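Local coordinates for protein glucokinase (Thermus thermophilus, PDB 3VOV) that phosphorylates glucose and probably related hexoses at the expense of ATP, as a sugar kinase of the ROK family, at residues L229-L243 against Y263-R277. Numbering follows the deposited sequence.
Sequences LASLVKAFDPGVVVL and YRRYLQGWEAPPLRR
The two strands of a beta-alpha-beta crossover, 240-243 and 275-277, pair in parallel at the edge of the C-terminal sheet of the actin-like ATPase fold, and the helices that lead into them, 229-236 and 263-265, pack on the same face. The ladder runs from Val241 N to Pro274 O, from Arg276 N back to Val241 O at 2.8 Å, and from Leu243 N to Arg276 O. On the helix-covered face, Val241 CG1 meets Leu275 CD1 at 3.6 Å, while Leu275 CD2 lies over one face of the Tyr263 ring and Leu267 CD1 over the opposite one. Tyr263 has its CG anti to the backbone N (chi1 177°); its OH touches the CG2 methyls of both Val233 and Val241 and donates to Pro273 O (2.7 Å), tying the last turn of its helix to the loop just before strand 275-277. Pro273 fills the angle between helix and strand, its CD against Val233 CG1. On the other face, Val240 CG2 sits over the guanidinium of Arg276, whose NH2 is bonded to Ala120 O.

Where helix 253-265 ends, Ala230 CB packs tightly on Tyr266 CB at 3.4 Å. Beside it the Lys234 chain, bent at chi2 and chi4, crosses the Trp270 indole so that CE lies over the five-membered ring and the ammonium stands beyond it in a cation-pi contact. An alanine in place of Trp270 takes away the flat surface under CD and CE, and Lys234 would probably be freer to swing from its carbonyls. Leu173 of the second subunit also packs on Lys234, and Cys171 of that subunit, a zinc ligand, on Trp270. Two carbonyls grip the ammonium: Ala230 O, approached from above its plane, and Tyr266 O, 2.7 Å from Lys234 NZ and met almost head-on.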
loop_
_atom_site.group_PDB
_atom_site.type_symbol
_atom_site.label_atom_id
_atom_site.label_comp_id
_atom_site.label_asym_id
_atom_site.label_seq_id
_atom_site.Cartn_x
_atom_site.Cartn_y
_atom_site.Cartn_z
ATOM N N LEU B 229 -9.195 -12.873 4.428
ATOM C CA LEU B 229 -10.321 -13.823 4.370
ATOM C C LEU B 229 -11.413 -13.338 3.401
ATOM O O LEU B 229 -11.919 -14.114 2.601
ATOM C CB LEU B 229 -10.883 -14.042 5.771
ATOM C CG LEU B 229 -9.981 -14.819 6.772
ATOM C CD1 LEU B 229 -10.631 -14.790 8.156
ATOM C CD2 LEU B 229 -9.742 -16.292 6.287
ATOM N N ALA B 230 -11.727 -12.040 3.421
ATOM C CA ALA B 230 -12.731 -11.511 2.468
ATOM C C ALA B 230 -12.260 -11.717 1.029
ATOM O O ALA B 230 -13.058 -12.001 0.148
ATOM C CB ALA B 230 -12.997 -9.998 2.728
ATOM N N SER B 231 -10.967 -11.509 0.796
ATOM C CA SER B 231 -10.366 -11.616 -0.528
ATOM C C SER B 231 -10.444 -13.087 -1.020
ATOM O O SER B 231 -10.829 -13.392 -2.175
ATOM C CB SER B 231 -8.908 -11.133 -0.419
ATOM O OG SER B 231 -8.424 -10.595 -1.617
ATOM N N LEU B 232 -10.151 -14.007 -0.109
ATOM C CA LEU B 232 -10.283 -15.464 -0.359
ATOM C C LEU B 232 -11.713 -15.885 -0.677
ATOM O O LEU B 232 -11.933 -16.813 -1.429
ATOM C CB LEU B 232 -9.722 -16.276 0.839
ATOM C CG LEU B 232 -8.175 -16.221 0.888
ATOM C CD1 LEU B 232 -7.587 -16.649 2.252
ATOM C CD2 LEU B 232 -7.572 -17.078 -0.276
ATOM N N VAL B 233 -12.697 -15.192 -0.119
ATOM C CA VAL B 233 -14.099 -15.466 -0.470
ATOM C C VAL B 233 -14.362 -15.209 -1.962
ATOM O O VAL B 233 -15.139 -15.921 -2.596
ATOM C CB VAL B 233 -15.053 -14.641 0.410
ATOM C CG1 VAL B 233 -16.519 -14.648 -0.177
ATOM C CG2 VAL B 233 -15.020 -15.192 1.837
ATOM N N LYS B 234 -13.681 -14.222 -2.539
ATOM C CA LYS B 234 -13.896 -13.927 -3.964
ATOM C C LYS B 234 -13.333 -15.073 -4.821
ATOM O O LYS B 234 -13.811 -15.361 -5.917
ATOM C CB LYS B 234 -13.169 -12.622 -4.376
ATOM C CG LYS B 234 -13.356 -11.414 -3.436
ATOM C CD LYS B 234 -14.782 -10.997 -3.320
ATOM C CE LYS B 234 -14.862 -9.635 -2.599
ATOM N NZ LYS B 234 -14.058 -9.532 -1.321
ATOM N N ALA B 235 -12.258 -15.691 -4.353
ATOM C CA ALA B 235 -11.677 -16.740 -5.143
ATOM C C ALA B 235 -12.498 -18.034 -4.957
ATOM O O ALA B 235 -12.795 -18.712 -5.942
ATOM C CB ALA B 235 -10.233 -16.942 -4.744
ATOM N N PHE B 236 -12.884 -18.353 -3.708
ATOM C CA PHE B 236 -13.453 -19.661 -3.408
ATOM C C PHE B 236 -14.961 -19.711 -3.181
ATOM O O PHE B 236 -15.550 -20.763 -3.431
ATOM C CB PHE B 236 -12.750 -20.286 -2.183
ATOM C CG PHE B 236 -11.323 -20.642 -2.416
ATOM C CD1 PHE B 236 -10.981 -21.830 -3.069
ATOM C CD2 PHE B 236 -10.293 -19.806 -1.954
ATOM C CE1 PHE B 236 -9.641 -22.181 -3.267
ATOM C CE2 PHE B 236 -8.949 -20.151 -2.159
ATOM C CZ PHE B 236 -8.622 -21.330 -2.822
ATOM N N ASP B 237 -15.566 -18.619 -2.669
ATOM C CA ASP B 237 -17.012 -18.549 -2.361
ATOM C C ASP B 237 -17.410 -19.769 -1.511
ATOM O O ASP B 237 -18.278 -20.555 -1.912
ATOM C CB ASP B 237 -17.867 -18.458 -3.652
ATOM C CG ASP B 237 -19.374 -18.240 -3.372
ATOM O OD1 ASP B 237 -19.745 -17.770 -2.269
ATOM O OD2 ASP B 237 -20.179 -18.526 -4.281
ATOM N N PRO B 238 -16.751 -19.944 -0.343
ATOM C CA PRO B 238 -16.953 -21.142 0.463
ATOM C C PRO B 238 -18.269 -21.054 1.232
ATOM O O PRO B 238 -18.770 -19.955 1.462
ATOM C CB PRO B 238 -15.779 -21.072 1.445
ATOM C CG PRO B 238 -15.586 -19.578 1.658
ATOM C CD PRO B 238 -15.787 -19.008 0.282
ATOM N N GLY B 239 -18.826 -22.187 1.635
ATOM C CA GLY B 239 -20.044 -22.199 2.453
ATOM C C GLY B 239 -19.848 -21.330 3.695
ATOM O O GLY B 239 -20.657 -20.454 3.990
ATOM N N VAL B 240 -18.729 -21.554 4.379
ATOM C CA VAL B 240 -18.416 -20.940 5.671
ATOM C C VAL B 240 -16.910 -20.694 5.685
ATOM O O VAL B 240 -16.128 -21.447 5.073
ATOM C CB VAL B 240 -18.853 -21.911 6.847
ATOM C CG1 VAL B 240 -18.148 -21.648 8.142
ATOM C CG2 VAL B 240 -20.395 -21.817 7.076
ATOM N N VAL B 241 -16.518 -19.654 6.412
ATOM C CA VAL B 241 -15.119 -19.401 6.729
ATOM C C VAL B 241 -14.874 -19.747 8.197
ATOM O O VAL B 241 -15.616 -19.287 9.099
ATOM C CB VAL B 241 -14.761 -17.936 6.440
ATOM C CG1 VAL B 241 -13.320 -17.638 6.872
ATOM C CG2 VAL B 241 -14.980 -17.648 4.950
ATOM N N VAL B 242 -13.839 -20.538 8.462
ATOM C CA VAL B 242 -13.529 -20.928 9.851
ATOM C C VAL B 242 -12.177 -20.345 10.247
ATOM O O VAL B 242 -11.208 -20.471 9.486
ATOM C CB VAL B 242 -13.480 -22.486 10.007
ATOM C CG1 VAL B 242 -13.194 -22.913 11.496
ATOM C CG2 VAL B 242 -14.773 -23.128 9.527
ATOM N N LEU B 243 -12.119 -19.699 11.414
ATOM C CA LEU B 243 -10.867 -19.130 11.907
ATOM C C LEU B 243 -10.460 -19.787 13.218
ATOM O O LEU B 243 -11.217 -19.786 14.202
ATOM C CB LEU B 243 -10.987 -17.600 12.103
ATOM C CG LEU B 243 -9.772 -16.825 12.632
ATOM C CD1 LEU B 243 -8.610 -16.906 11.653
ATOM C CD2 LEU B 243 -10.133 -15.343 12.882
ATOM N N TYR B 263 -13.585 -7.778 7.628
ATOM C CA TYR B 263 -14.163 -8.829 6.756
ATOM C C TYR B 263 -15.493 -8.321 6.160
ATOM O O TYR B 263 -15.726 -8.413 4.949
ATOM C CB TYR B 263 -14.341 -10.097 7.614
ATOM C CG TYR B 263 -15.008 -11.297 6.926
ATOM C CD1 TYR B 263 -14.283 -12.122 6.064
ATOM C CD2 TYR B 263 -16.337 -11.626 7.202
ATOM C CE1 TYR B 263 -14.899 -13.225 5.429
ATOM C CE2 TYR B 263 -16.936 -12.729 6.642
ATOM C CZ TYR B 263 -16.216 -13.524 5.764
ATOM O OH TYR B 263 -16.842 -14.612 5.195
ATOM N N ARG B 264 -16.357 -7.751 7.007
ATOM C CA ARG B 264 -17.617 -7.189 6.502
ATOM C C ARG B 264 -17.403 -6.010 5.549
ATOM O O ARG B 264 -18.033 -5.967 4.492
ATOM C CB ARG B 264 -18.498 -6.770 7.655
ATOM C CG ARG B 264 -19.065 -8.007 8.348
ATOM C CD ARG B 264 -19.996 -7.579 9.463
ATOM N NE ARG B 264 -20.577 -8.743 10.123
ATOM C CZ ARG B 264 -20.722 -8.843 11.442
ATOM N NH1 ARG B 264 -20.278 -7.861 12.229
ATOM N NH2 ARG B 264 -21.268 -9.944 11.966
ATOM N N ARG B 265 -16.508 -5.081 5.897
ATOM C CA ARG B 265 -16.171 -3.985 4.964
ATOM C C ARG B 265 -15.616 -4.452 3.609
ATOM O O ARG B 265 -15.773 -3.750 2.611
ATOM C CB ARG B 265 -15.135 -3.018 5.564
ATOM C CG ARG B 265 -15.752 -2.139 6.721
ATOM C CD ARG B 265 -14.815 -0.974 7.076
ATOM N NE ARG B 265 -14.732 0.032 6.003
ATOM C CZ ARG B 265 -13.673 0.248 5.221
ATOM N NH1 ARG B 265 -12.548 -0.484 5.351
ATOM N NH2 ARG B 265 -13.736 1.220 4.303
ATOM N N TYR B 266 -14.892 -5.575 3.588
ATOM C CA TYR B 266 -14.322 -6.097 2.312
ATOM C C TYR B 266 -15.224 -7.107 1.619
ATOM O O TYR B 266 -14.790 -7.833 0.660
ATOM C CB TYR B 266 -12.870 -6.584 2.496
ATOM C CG TYR B 266 -11.927 -5.363 2.489
ATOM C CD1 TYR B 266 -11.264 -4.967 1.314
ATOM C CD2 TYR B 266 -11.809 -4.564 3.604
ATOM C CE1 TYR B 266 -10.415 -3.833 1.303
ATOM C CE2 TYR B 266 -11.009 -3.422 3.608
ATOM C CZ TYR B 266 -10.324 -3.055 2.473
ATOM O OH TYR B 266 -9.502 -1.939 2.513
ATOM N N LEU B 267 -16.482 -7.124 2.085
ATOM C CA LEU B 267 -17.546 -7.858 1.448
ATOM C C LEU B 267 -18.798 -6.984 1.196
ATOM O O LEU B 267 -19.878 -7.527 0.866
ATOM C CB LEU B 267 -17.864 -9.101 2.261
ATOM C CG LEU B 267 -16.789 -10.209 2.190
ATOM C CD1 LEU B 267 -17.015 -11.274 3.296
ATOM C CD2 LEU B 267 -16.816 -10.854 0.754
ATOM N N GLN B 268 -18.664 -5.651 1.351
ATOM C CA GLN B 268 -19.647 -4.675 0.810
ATOM C C GLN B 268 -19.756 -4.902 -0.702
ATOM O O GLN B 268 -18.752 -4.825 -1.435
ATOM C CB GLN B 268 -19.212 -3.224 1.072
ATOM C CG GLN B 268 -19.333 -2.830 2.532
ATOM C CD GLN B 268 -18.712 -1.456 2.896
ATOM O OE1 GLN B 268 -18.552 -1.185 4.088
ATOM N NE2 GLN B 268 -18.357 -0.605 1.891
ATOM N N GLY B 269 -20.968 -5.184 -1.157
ATOM C CA GLY B 269 -21.213 -5.478 -2.571
ATOM C C GLY B 269 -21.237 -6.976 -2.867
ATOM O O GLY B 269 -21.404 -7.390 -4.051
ATOM N N TRP B 270 -21.089 -7.779 -1.809
ATOM C CA TRP B 270 -20.913 -9.235 -1.934
ATOM C C TRP B 270 -21.774 -9.977 -0.918
ATOM O O TRP B 270 -22.181 -9.387 0.069
ATOM C CB TRP B 270 -19.419 -9.600 -1.707
ATOM C CG TRP B 270 -18.540 -8.987 -2.741
ATOM C CD1 TRP B 270 -18.021 -7.710 -2.743
ATOM C CD2 TRP B 270 -18.087 -9.608 -3.947
ATOM N NE1 TRP B 270 -17.299 -7.507 -3.892
ATOM C CE2 TRP B 270 -17.310 -8.657 -4.640
ATOM C CE3 TRP B 270 -18.295 -10.880 -4.533
ATOM C CZ2 TRP B 270 -16.723 -8.931 -5.889
ATOM C CZ3 TRP B 270 -17.685 -11.156 -5.771
ATOM C CH2 TRP B 270 -16.909 -10.185 -6.424
ATOM N N GLU B 271 -22.058 -11.254 -1.166
ATOM C CA GLU B 271 -22.680 -12.105 -0.145
ATOM C C GLU B 271 -21.576 -12.676 0.766
ATOM O O GLU B 271 -20.702 -13.421 0.313
ATOM C CB GLU B 271 -23.445 -13.293 -0.767
ATOM C CG GLU B 271 -24.717 -12.992 -1.546
ATOM C CD GLU B 271 -25.323 -14.295 -2.173
ATOM O OE1 GLU B 271 -25.199 -14.449 -3.413
ATOM O OE2 GLU B 271 -25.896 -15.165 -1.436
ATOM N N ALA B 272 -21.636 -12.357 2.041
ATOM C CA ALA B 272 -20.615 -12.710 2.995
ATOM C C ALA B 272 -20.887 -14.095 3.620
ATOM O O ALA B 272 -21.896 -14.263 4.264
ATOM C CB ALA B 272 -20.606 -11.650 4.077
ATOM N N PRO B 273 -19.975 -15.089 3.438
ATOM C CA PRO B 273 -20.165 -16.328 4.173
ATOM C C PRO B 273 -20.065 -16.049 5.656
ATOM O O PRO B 273 -19.348 -15.121 6.057
ATOM C CB PRO B 273 -18.983 -17.212 3.704
ATOM C CG PRO B 273 -18.640 -16.677 2.340
ATOM C CD PRO B 273 -18.775 -15.154 2.597
ATOM N N PRO B 274 -20.776 -16.838 6.475
ATOM C CA PRO B 274 -20.554 -16.756 7.922
ATOM C C PRO B 274 -19.089 -16.996 8.261
ATOM O O PRO B 274 -18.461 -17.892 7.688
ATOM C CB PRO B 274 -21.387 -17.918 8.476
ATOM C CG PRO B 274 -22.437 -18.172 7.441
ATOM C CD PRO B 274 -21.810 -17.837 6.121
ATOM N N LEU B 275 -18.559 -16.199 9.187
ATOM C CA LEU B 275 -17.203 -16.423 9.718
ATOM C C LEU B 275 -17.336 -16.965 11.128
ATOM O O LEU B 275 -17.989 -16.321 11.985
ATOM C CB LEU B 275 -16.373 -15.109 9.661
ATOM C CG LEU B 275 -14.941 -14.967 10.281
ATOM C CD1 LEU B 275 -14.038 -16.128 10.062
ATOM C CD2 LEU B 275 -14.204 -13.726 9.756
ATOM N N ARG B 276 -16.752 -18.151 11.380
ATOM C CA ARG B 276 -16.983 -18.884 12.644
ATOM C C ARG B 276 -15.677 -19.257 13.320
ATOM O O ARG B 276 -14.695 -19.572 12.636
ATOM C CB ARG B 276 -17.790 -20.198 12.405
ATOM C CG ARG B 276 -19.194 -19.950 11.910
ATOM C CD ARG B 276 -20.024 -21.251 11.852
ATOM N NE ARG B 276 -21.289 -21.057 11.127
ATOM C CZ ARG B 276 -21.929 -22.005 10.453
ATOM N NH1 ARG B 276 -23.104 -21.724 9.883
ATOM N NH2 ARG B 276 -21.408 -23.226 10.330
ATOM N N ARG B 277 -15.664 -19.238 14.646
ATOM C CA ARG B 277 -14.499 -19.685 15.419
ATOM C C ARG B 277 -14.333 -21.192 15.255
ATOM O O ARG B 277 -15.321 -21.932 15.403
ATOM C CB ARG B 277 -14.772 -19.478 16.904
ATOM C CG ARG B 277 -14.506 -18.115 17.384
ATOM C CD ARG B 277 -14.622 -17.995 18.908
ATOM N NE ARG B 277 -14.249 -16.630 19.288
ATOM C CZ ARG B 277 -13.153 -16.325 19.981
ATOM N NH1 ARG B 277 -12.342 -17.296 20.421
ATOM N NH2 ARG B 277 -12.888 -15.051 20.253
#